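Long-range contact in lysyl oxidase (Pichia pastoris, PDB 1W7C), which probably oxidises primary amines, including peptidyl lysine side chains, to aldehydes using copper and a protein-derived topaquinone cofactor: residues L335-D347 with H353-N365. Numbering follows the deposited sequence.
With IMD (imidazole), chain P.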
loop_
_atom_site.group_PDB
_atom_site.type_symbol
_atom_site.label_atom_id
_atom_site.label_comp_id
_atom_site.label_asym_id
_atom_site.label_seq_id
_atom_site.Cartn_x
_atom_site.Cartn_y
_atom_site.Cartn_z
ATOM N N LEU A 335 -1.439 6.226 20.837
ATOM C CA LEU A 335 -1.638 5.350 19.678
ATOM C C LEU A 335 -1.413 3.941 20.201
ATOM O O LEU A 335 -0.301 3.621 20.615
ATOM C CB LEU A 335 -0.646 5.705 18.551
ATOM C CG LEU A 335 -0.615 4.737 17.363
ATOM C CD1 LEU A 335 -1.966 4.670 16.674
ATOM C CD2 LEU A 335 0.437 5.164 16.378
ATOM N N SER A 336 -2.411 3.094 20.158
ATOM C CA SER A 336 -2.239 1.781 20.778
ATOM C C SER A 336 -3.109 0.739 20.066
ATOM O O SER A 336 -4.330 0.847 19.987
ATOM C CB SER A 336 -2.605 1.823 22.264
ATOM O OG SER A 336 -3.895 2.368 22.446
ATOM N N LEU A 337 -2.450 -0.299 19.573
ATOM C CA LEU A 337 -3.177 -1.503 19.165
ATOM C C LEU A 337 -4.012 -1.994 20.338
ATOM O O LEU A 337 -3.514 -2.083 21.472
ATOM C CB LEU A 337 -2.170 -2.573 18.763
ATOM C CG LEU A 337 -2.776 -3.930 18.389
ATOM C CD1 LEU A 337 -3.543 -3.871 17.083
ATOM C CD2 LEU A 337 -1.693 -4.979 18.363
ATOM N N GLN A 338 -5.247 -2.378 20.047
ATOM C CA GLN A 338 -6.202 -2.774 21.064
ATOM C C GLN A 338 -6.553 -4.249 21.077
ATOM O O GLN A 338 -6.791 -4.818 22.132
ATOM C CB GLN A 338 -7.513 -1.999 20.848
ATOM C CG GLN A 338 -7.334 -0.549 21.141
ATOM C CD GLN A 338 -7.142 -0.273 22.592
ATOM O OE1 GLN A 338 -7.909 -0.753 23.426
ATOM N NE2 GLN A 338 -6.101 0.484 22.907
ATOM N N GLU A 339 -6.631 -4.846 19.901
ATOM C CA GLU A 339 -7.166 -6.217 19.754
ATOM C C GLU A 339 -6.875 -6.698 18.368
ATOM O O GLU A 339 -6.766 -5.909 17.427
ATOM C CB GLU A 339 -8.657 -6.275 20.039
ATOM C CG GLU A 339 -9.374 -7.619 19.927
ATOM C CD GLU A 339 -8.862 -8.701 20.886
ATOM O OE1 GLU A 339 -7.703 -9.165 20.742
ATOM O OE2 GLU A 339 -9.673 -9.143 21.759
ATOM N N LEU A 340 -6.730 -8.002 18.259
ATOM C CA LEU A 340 -6.612 -8.690 16.983
ATOM C C LEU A 340 -7.463 -9.936 17.073
ATOM O O LEU A 340 -7.312 -10.730 18.014
ATOM C CB LEU A 340 -5.181 -9.106 16.613
ATOM C CG LEU A 340 -3.998 -8.253 16.789
ATOM C CD1 LEU A 340 -3.588 -8.301 18.233
ATOM C CD2 LEU A 340 -2.855 -8.799 15.870
ATOM N N ILE A 341 -8.338 -10.126 16.103
ATOM C CA ILE A 341 -9.232 -11.287 16.041
ATOM C C ILE A 341 -8.917 -12.116 14.806
ATOM O O ILE A 341 -8.440 -11.605 13.778
ATOM C CB ILE A 341 -10.742 -10.921 16.078
ATOM C CG1 ILE A 341 -11.102 -10.034 14.888
ATOM C CG2 ILE A 341 -11.047 -10.293 17.436
ATOM C CD1 ILE A 341 -12.633 -9.851 14.704
ATOM N N ALA A 342 -9.192 -13.402 14.922
ATOM C CA ALA A 342 -9.121 -14.302 13.794
ATOM C C ALA A 342 -10.361 -15.163 13.835
ATOM O O ALA A 342 -10.510 -15.998 14.749
ATOM C CB ALA A 342 -7.866 -15.155 13.838
ATOM N N GLU A 343 -11.288 -14.916 12.905
ATOM C CA GLU A 343 -12.602 -15.490 12.936
ATOM C C GLU A 343 -12.797 -16.386 11.706
ATOM O O GLU A 343 -12.774 -15.892 10.572
ATOM C CB GLU A 343 -13.652 -14.376 12.928
ATOM C CG GLU A 343 -15.089 -14.881 12.996
ATOM C CD GLU A 343 -16.129 -13.808 12.800
ATOM O OE1 GLU A 343 -17.304 -14.112 13.081
ATOM O OE2 GLU A 343 -15.789 -12.719 12.283
ATOM N N TYR A 344 -12.990 -17.672 11.940
ATOM C CA TYR A 344 -13.024 -18.690 10.877
ATOM C C TYR A 344 -14.430 -19.042 10.474
ATOM O O TYR A 344 -15.338 -19.029 11.322
ATOM C CB TYR A 344 -12.256 -19.960 11.325
ATOM C CG TYR A 344 -10.772 -19.728 11.415
ATOM C CD1 TYR A 344 -10.228 -18.948 12.426
ATOM C CD2 TYR A 344 -9.877 -20.249 10.461
ATOM C CE1 TYR A 344 -8.890 -18.684 12.486
ATOM C CE2 TYR A 344 -8.536 -19.964 10.520
ATOM C CZ TYR A 344 -8.057 -19.182 11.530
ATOM O OH TYR A 344 -6.717 -18.917 11.564
ATOM N N GLY A 345 -14.603 -19.341 9.183
ATOM C CA GLY A 345 -15.832 -19.929 8.675
ATOM C C GLY A 345 -15.550 -21.323 8.165
ATOM O O GLY A 345 -14.556 -21.528 7.485
ATOM N N SER A 346 -16.434 -22.283 8.448
ATOM C CA SER A 346 -16.119 -23.669 8.102
ATOM C C SER A 346 -17.341 -24.538 8.109
ATOM O O SER A 346 -18.362 -24.160 8.642
ATOM C CB SER A 346 -15.160 -24.214 9.158
ATOM O OG SER A 346 -14.757 -25.551 8.931
ATOM N N ASP A 347 -17.213 -25.682 7.456
ATOM C CA ASP A 347 -18.190 -26.733 7.562
ATOM C C ASP A 347 -18.043 -27.541 8.832
ATOM O O ASP A 347 -18.967 -28.291 9.168
ATOM C CB ASP A 347 -18.119 -27.694 6.356
ATOM C CG ASP A 347 -16.731 -28.343 6.171
ATOM O OD1 ASP A 347 -15.691 -27.667 6.416
ATOM O OD2 ASP A 347 -16.598 -29.502 5.718
ATOM N N HIS A 353 -16.155 -22.774 15.093
ATOM C CA HIS A 353 -16.191 -22.261 16.452
ATOM C C HIS A 353 -14.904 -21.558 16.868
ATOM O O HIS A 353 -14.695 -21.313 18.043
ATOM C CB HIS A 353 -16.540 -23.390 17.425
ATOM C CG HIS A 353 -17.949 -23.880 17.270
ATOM N ND1 HIS A 353 -18.256 -25.154 16.840
ATOM C CD2 HIS A 353 -19.133 -23.233 17.423
ATOM C CE1 HIS A 353 -19.574 -25.279 16.771
ATOM N NE2 HIS A 353 -20.130 -24.134 17.133
ATOM N N THR A 354 -14.066 -21.193 15.902
ATOM C CA THR A 354 -12.842 -20.480 16.216
ATOM C C THR A 354 -13.028 -18.997 15.965
ATOM O O THR A 354 -13.245 -18.567 14.828
ATOM C CB THR A 354 -11.698 -21.031 15.345
ATOM O OG1 THR A 354 -11.443 -22.406 15.682
ATOM C CG2 THR A 354 -10.406 -20.285 15.638
ATOM N N PHE A 355 -12.905 -18.210 17.036
ATOM C CA PHE A 355 -12.965 -16.747 16.973
ATOM C C PHE A 355 -11.995 -16.250 18.021
ATOM O O PHE A 355 -12.377 -15.871 19.129
ATOM C CB PHE A 355 -14.409 -16.311 17.273
ATOM C CG PHE A 355 -14.755 -14.873 16.897
ATOM C CD1 PHE A 355 -16.075 -14.527 16.620
ATOM C CD2 PHE A 355 -13.797 -13.859 16.904
ATOM C CE1 PHE A 355 -16.438 -13.226 16.313
ATOM C CE2 PHE A 355 -14.172 -12.561 16.590
ATOM C CZ PHE A 355 -15.460 -12.250 16.318
ATOM N N TYR A 356 -10.714 -16.312 17.689
ATOM C CA TYR A 356 -9.673 -15.929 18.631
ATOM C C TYR A 356 -9.701 -14.449 18.964
ATOM O O TYR A 356 -9.843 -13.601 18.066
ATOM C CB TYR A 356 -8.252 -16.262 18.113
ATOM C CG TYR A 356 -7.984 -17.726 17.886
ATOM C CD1 TYR A 356 -7.570 -18.192 16.646
ATOM C CD2 TYR A 356 -8.185 -18.646 18.896
ATOM C CE1 TYR A 356 -7.365 -19.529 16.414
ATOM C CE2 TYR A 356 -7.943 -19.998 18.687
ATOM C CZ TYR A 356 -7.565 -20.441 17.445
ATOM O OH TYR A 356 -7.420 -21.799 17.251
ATOM N N SER A 357 -9.455 -14.166 20.245
ATOM C CA SER A 357 -9.011 -12.870 20.732
ATOM C C SER A 357 -7.545 -12.981 21.082
ATOM O O SER A 357 -7.169 -13.619 22.059
ATOM C CB SER A 357 -9.772 -12.522 21.998
ATOM O OG SER A 357 -9.100 -11.497 22.750
ATOM N N ASP A 358 -6.669 -12.375 20.293
ATOM C CA ASP A 358 -5.254 -12.564 20.511
ATOM C C ASP A 358 -4.744 -11.853 21.758
ATOM O O ASP A 358 -3.769 -12.308 22.358
ATOM C CB ASP A 358 -4.465 -12.204 19.261
ATOM C CG ASP A 358 -4.441 -13.316 18.257
ATOM O OD1 ASP A 358 -4.747 -14.477 18.610
ATOM O OD2 ASP A 358 -4.162 -13.110 17.084
ATOM N N ILE A 359 -5.455 -10.820 22.225
ATOM C CA ILE A 359 -5.016 -10.218 23.492
ATOM C C ILE A 359 -5.357 -11.099 24.705
ATOM O O ILE A 359 -4.731 -10.955 25.731
ATOM C CB ILE A 359 -5.542 -8.759 23.700
ATOM C CG1 ILE A 359 -7.042 -8.689 24.016
ATOM C CG2 ILE A 359 -5.100 -7.876 22.546
ATOM C CD1 ILE A 359 -7.480 -7.290 24.404
ATOM N N SER A 360 -6.355 -11.989 24.580
ATOM C CA SER A 360 -6.572 -12.959 25.648
ATOM C C SER A 360 -5.353 -13.866 25.824
ATOM O O SER A 360 -4.974 -14.157 26.948
ATOM C CB SER A 360 -7.838 -13.778 25.444
ATOM O OG SER A 360 -7.740 -14.768 24.440
ATOM N N TYR A 361 -4.744 -14.299 24.737
ATOM C CA TYR A 361 -3.527 -15.107 24.777
ATOM C C TYR A 361 -2.323 -14.254 25.166
ATOM O O TYR A 361 -1.404 -14.738 25.798
ATOM C CB TYR A 361 -3.281 -15.787 23.427
ATOM C CG TYR A 361 -4.331 -16.807 23.116
ATOM C CD1 TYR A 361 -5.433 -16.503 22.344
ATOM C CD2 TYR A 361 -4.248 -18.071 23.662
ATOM C CE1 TYR A 361 -6.419 -17.448 22.105
ATOM C CE2 TYR A 361 -5.216 -19.026 23.429
ATOM C CZ TYR A 361 -6.307 -18.715 22.652
ATOM O OH TYR A 361 -7.313 -19.608 22.405
ATOM N N GLY A 362 -2.323 -13.005 24.731
ATOM C CA GLY A 362 -1.253 -12.054 24.949
ATOM C C GLY A 362 -0.493 -11.826 23.652
ATOM O O GLY A 362 -0.007 -12.772 23.040
ATOM N N VAL A 363 -0.364 -10.562 23.254
ATOM C CA VAL A 363 0.449 -10.169 22.109
ATOM C C VAL A 363 1.861 -9.759 22.570
ATOM O O VAL A 363 2.830 -9.865 21.807
ATOM C CB VAL A 363 -0.254 -8.985 21.357
ATOM C CG1 VAL A 363 0.558 -8.465 20.201
ATOM C CG2 VAL A 363 -1.653 -9.393 20.870
ATOM N N GLY A 364 1.992 -9.321 23.833
ATOM C CA GLY A 364 3.225 -8.783 24.391
ATOM C C GLY A 364 4.051 -9.743 25.233
ATOM O O GLY A 364 4.986 -9.317 25.921
ATOM N N ASN A 365 3.716 -11.025 25.172
ATOM C CA ASN A 365 4.395 -12.051 25.972
ATOM C C ASN A 365 5.015 -13.140 25.114
ATOM O O ASN A 365 5.043 -14.306 25.508
ATOM C CB ASN A 365 3.439 -12.659 27.010
ATOM C CG ASN A 365 2.221 -13.293 26.382
ATOM O OD1 ASN A 365 2.025 -13.222 25.161
ATOM N ND2 ASN A 365 1.355 -13.878 27.224
HETATM N N1 IMD P . -3.383 -19.069 17.139
HETATM C C2 IMD P . -3.471 -17.713 17.066
HETATM N N3 IMD P . -4.170 -17.313 18.168
HETATM C C4 IMD P . -4.493 -18.389 18.909
HETATM C C5 IMD P . -4.007 -19.503 18.255
#
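The carboxylate of Glu339 grips the N-cap serine and first turn of helix 358-361 with both oxygens, at the end of a beta hairpin in the enzyme domain of this copper amine oxidase. Ser357 OG donates to Glu339 OE2 at 2.6 Å, on the syn side and slightly out of the carboxylate plane; this oxygen also meets Ser615. Glu339 OE1 offers its syn lone pair to Ile359 N at 3.2 Å and its anti lone pair to Leu340 N, so three donors, from strand, N-cap and helix, fix the carboxylate's rotation. The Glu339 chain leaves the backbone with CG opposite N, then bends at chi2 to curl back to them. Cut back to an alanine, this position is likely to leave Ile359 N and the Ser357 hydroxyl without their acceptor and the helix start less firmly tied to the strand.

Strands 335-344 and 355-357 run antiparallel (168°), Ala342 and Tyr356 forming the hydrogen-bonded pair. Past this pairing, Asp358 N reaches Leu340 O at 2.9 Å, carrying the register into the helix. On the face bearing Ile341 and Glu343, Glu343 CG makes a CH-pi contact 3.9 Å from the Phe355 ring centroid, and the carboxylate beyond it lies nearly flat against the ring, planes 22° apart; Arg583 forms a salt bridge with Glu343 OE2. Ile341 CD1 lies alongside, 3.6 Å from Phe355 CE2.

The other face borders the active site: Ala342 and Tyr344 neighbour the copper ligands His490 and His488. A bound imidazole, probably from the crystallisation liquor, stacks on one face of the Tyr356 ring, while its C4 edge points at a face of the Tyr361 ring. Imidazole N3 donates almost straight (173°) to OD1 of Asp358, the predicted proton acceptor, at 2.9 Å.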